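Long-range contact in secretory pathway GDP dissociation inhibitor (Saccharomyces cerevisiae, PDB 2BCG), which holds Rab GTPases such as Sec4 in their GDP-bound form and extracts GDP-bound Ypt7 from vacuolar membranes: residues 261-266 against 280-285. Residues are numbered along the deposited sequence; the frame is centred on the assembly and turned at random.
Sequences LDTPID and VKTKLG
Lys283 reaches across to the loop 261-266, where its NZ donates a 2.8 Å hydrogen bond to Asp262 O, approaching at a C=O...N angle of 156°, tilted 23° from the carbonyl plane. A long side chain suits this place: extended beyond CG, it passes CE by Thr263 OG1 and brings NZ to Asp262 O, while a water joins NZ to Leu261 O. A second water accepts from Lys283 N and donates to Pro264 O, and Asp266 N gives Lys281 O a weak bond of 2.9 Å.

The apolar part is made by beta-branched side chains. Isoleucine and valine supply methyls that meet, Ile265 CG2 lying 4.0 Å from Val280 CG1. Threonine suits 282 by offering both methyl and hydroxyl: chi1 of 73° sets OG1 between backbone N and carbonyl carbon, where it accepts from Leu284 N, an ST turn, and donates to Gly285 O, leaving CG2 beside the N to meet Thr263 and Ile265. At Gly285 a CB would jam against the preceding carbonyl O. An alanine here in place of Thr282 would probably leave Leu284 N without its acceptor and Gly285 O one donor short, and open a gap beside Thr263 CG2 and Ile265 CD1.

The contact joins the antiparallel sheet 267-271, 276-282, 285-288 to the loop after 258-260, an outermost strand of the parallel sheet, whose neighbour 37-40 supplies Ile40.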
ATOM      1  N   LEU A 261      -0.110  -5.748 -16.905  1.00 12.34           N
ATOM      2  CA  LEU A 261       0.893  -4.683 -16.764  1.00 13.04           C
ATOM      3  C   LEU A 261       1.687  -4.522 -18.069  1.00 13.67           C
ATOM      4  O   LEU A 261       1.558  -5.342 -19.007  1.00 14.75           O
ATOM      5  CB  LEU A 261       1.847  -4.995 -15.620  1.00 12.67           C
ATOM      6  CG  LEU A 261       1.281  -5.083 -14.186  1.00 12.93           C
ATOM      7  CD1 LEU A 261       2.436  -5.512 -13.303  1.00 14.97           C
ATOM      8  CD2 LEU A 261       0.644  -3.782 -13.706  1.00 13.37           C
ATOM      9  N   ASP A 262       2.510  -3.470 -18.129  1.00 14.52           N
ATOM     10  CA  ASP A 262       3.349  -3.214 -19.327  1.00 16.17           C
ATOM     11  C   ASP A 262       2.507  -3.307 -20.602  1.00 16.79           C
ATOM     12  O   ASP A 262       2.963  -3.823 -21.630  1.00 18.31           O
ATOM     13  CB  ASP A 262       4.513  -4.230 -19.387  1.00 17.83           C
ATOM     14  CG  ASP A 262       5.625  -3.846 -20.371  1.00 21.62           C
ATOM     15  OD1 ASP A 262       6.335  -4.775 -20.811  1.00 26.82           O
ATOM     16  OD2 ASP A 262       5.814  -2.659 -20.694  1.00 25.15           O
ATOM     17  N   THR A 263       1.293  -2.753 -20.532  1.00 15.99           N
ATOM     18  CA  THR A 263       0.323  -2.859 -21.594  1.00 17.33           C
ATOM     19  C   THR A 263      -0.185  -1.453 -21.922  1.00 18.42           C
ATOM     20  O   THR A 263      -1.135  -0.971 -21.319  1.00 19.17           O
ATOM     21  CB  THR A 263      -0.827  -3.826 -21.191  1.00 17.18           C
ATOM     22  OG1 THR A 263      -0.289  -5.131 -20.972  1.00 17.33           O
ATOM     23  CG2 THR A 263      -1.904  -3.921 -22.257  1.00 18.95           C
ATOM     24  N   PRO A 264       0.510  -0.762 -22.844  1.00 19.18           N
ATOM     25  CA  PRO A 264       0.041   0.532 -23.342  1.00 19.44           C
ATOM     26  C   PRO A 264      -1.407   0.486 -23.816  1.00 19.34           C
ATOM     27  O   PRO A 264      -1.860  -0.518 -24.348  1.00 19.20           O
ATOM     28  CB  PRO A 264       0.959   0.790 -24.544  1.00 20.40           C
ATOM     29  CG  PRO A 264       2.246   0.168 -24.098  1.00 20.92           C
ATOM     30  CD  PRO A 264       1.809  -1.139 -23.434  1.00 20.47           C
ATOM     31  N   ILE A 265      -2.125   1.590 -23.638  1.00 18.93           N
ATOM     32  CA  ILE A 265      -3.414   1.742 -24.283  1.00 19.80           C
ATOM     33  C   ILE A 265      -3.173   2.349 -25.663  1.00 20.96           C
ATOM     34  O   ILE A 265      -2.920   3.536 -25.768  1.00 22.17           O
ATOM     35  CB  ILE A 265      -4.367   2.639 -23.431  1.00 20.10           C
ATOM     36  CG1 ILE A 265      -4.511   2.074 -22.002  1.00 19.86           C
ATOM     37  CG2 ILE A 265      -5.743   2.795 -24.112  1.00 19.99           C
ATOM     38  CD1 ILE A 265      -4.947   0.578 -21.895  1.00 21.14           C
ATOM     39  N   ASP A 266      -3.234   1.514 -26.699  1.00 21.35           N
ATOM     40  CA  ASP A 266      -3.028   1.966 -28.077  1.00 22.07           C
ATOM     41  C   ASP A 266      -4.071   2.989 -28.486  1.00 22.90           C
ATOM     42  O   ASP A 266      -3.744   3.960 -29.164  1.00 24.51           O
ATOM     43  CB  ASP A 266      -3.108   0.789 -29.040  1.00 22.00           C
ATOM     44  CG  ASP A 266      -2.037  -0.260 -28.809  1.00 23.39           C
ATOM     45  OD1 ASP A 266      -2.291  -1.409 -29.237  1.00 25.59           O
ATOM     46  OD2 ASP A 266      -0.957   0.056 -28.268  1.00 24.64           O
ATOM     47  N   VAL A 280     -11.020  -0.295 -24.877  1.00 16.95           N
ATOM     48  CA  VAL A 280      -9.612   0.027 -25.158  1.00 17.23           C
ATOM     49  C   VAL A 280      -9.017  -1.008 -26.115  1.00 18.18           C
ATOM     50  O   VAL A 280      -9.400  -2.184 -26.074  1.00 19.02           O
ATOM     51  CB  VAL A 280      -8.730   0.121 -23.865  1.00 17.24           C
ATOM     52  CG1 VAL A 280      -9.208   1.255 -22.980  1.00 16.91           C
ATOM     53  CG2 VAL A 280      -8.692  -1.196 -23.118  1.00 16.36           C
ATOM     54  N   LYS A 281      -8.084  -0.562 -26.962  1.00 19.51           N
ATOM     55  CA  LYS A 281      -7.302  -1.457 -27.808  1.00 21.37           C
ATOM     56  C   LYS A 281      -5.884  -1.540 -27.256  1.00 20.05           C
ATOM     57  O   LYS A 281      -5.259  -0.524 -26.920  1.00 19.94           O
ATOM     58  CB  LYS A 281      -7.281  -0.931 -29.248  1.00 21.88           C
ATOM     59  CG  LYS A 281      -6.564  -1.813 -30.282  1.00 24.90           C
ATOM     60  CD  LYS A 281      -6.609  -1.154 -31.684  1.00 25.44           C
ATOM     61  CE  LYS A 281      -5.882  -1.961 -32.755  1.00 28.48           C
ATOM     62  NZ  LYS A 281      -6.164  -1.381 -34.124  1.00 31.93           N
ATOM     63  N   THR A 282      -5.386  -2.772 -27.161  1.00 19.54           N
ATOM     64  CA  THR A 282      -4.060  -3.033 -26.647  1.00 19.48           C
ATOM     65  C   THR A 282      -3.381  -4.066 -27.546  1.00 20.11           C
ATOM     66  O   THR A 282      -4.036  -4.641 -28.421  1.00 20.17           O
ATOM     67  CB  THR A 282      -4.146  -3.604 -25.208  1.00 19.07           C
ATOM     68  OG1 THR A 282      -4.615  -4.947 -25.283  1.00 18.47           O
ATOM     69  CG2 THR A 282      -5.092  -2.786 -24.283  1.00 18.97           C
ATOM     70  N   LYS A 283      -2.080  -4.292 -27.310  1.00 20.70           N
ATOM     71  CA  LYS A 283      -1.303  -5.344 -27.978  1.00 22.66           C
ATOM     72  C   LYS A 283      -1.886  -6.737 -27.777  1.00 22.98           C
ATOM     73  O   LYS A 283      -1.574  -7.660 -28.530  1.00 24.29           O
ATOM     74  CB  LYS A 283       0.152  -5.323 -27.473  1.00 23.14           C
ATOM     75  CG  LYS A 283       0.317  -5.730 -26.006  1.00 23.36           C
ATOM     76  CD  LYS A 283       1.747  -5.527 -25.521  1.00 24.17           C
ATOM     77  CE  LYS A 283       1.906  -6.057 -24.104  1.00 24.94           C
ATOM     78  NZ  LYS A 283       3.272  -5.828 -23.561  1.00 25.88           N
ATOM     79  N   LEU A 284      -2.724  -6.888 -26.747  1.00 23.00           N
ATOM     80  CA  LEU A 284      -3.359  -8.181 -26.414  1.00 23.61           C
ATOM     81  C   LEU A 284      -4.776  -8.326 -26.967  1.00 23.49           C
ATOM     82  O   LEU A 284      -5.382  -9.388 -26.862  1.00 24.35           O
ATOM     83  CB  LEU A 284      -3.376  -8.406 -24.894  1.00 23.88           C
ATOM     84  CG  LEU A 284      -2.019  -8.525 -24.182  1.00 25.68           C
ATOM     85  CD1 LEU A 284      -2.231  -8.755 -22.689  1.00 27.72           C
ATOM     86  CD2 LEU A 284      -1.185  -9.649 -24.792  1.00 28.40           C
ATOM     87  N   GLY A 285      -5.309  -7.254 -27.543  1.00 22.56           N
ATOM     88  CA  GLY A 285      -6.657  -7.273 -28.096  1.00 22.54           C
ATOM     89  C   GLY A 285      -7.480  -6.065 -27.691  1.00 21.65           C
ATOM     90  O   GLY A 285      -6.979  -5.129 -27.068  1.00 22.51           O
TER
HETATM   91  O   HOH W   1       3.119  -7.093 -21.174  1.00 37.03           O
HETATM   92  O   HOH W   2      -0.628  -2.326 -25.798  1.00 27.13           O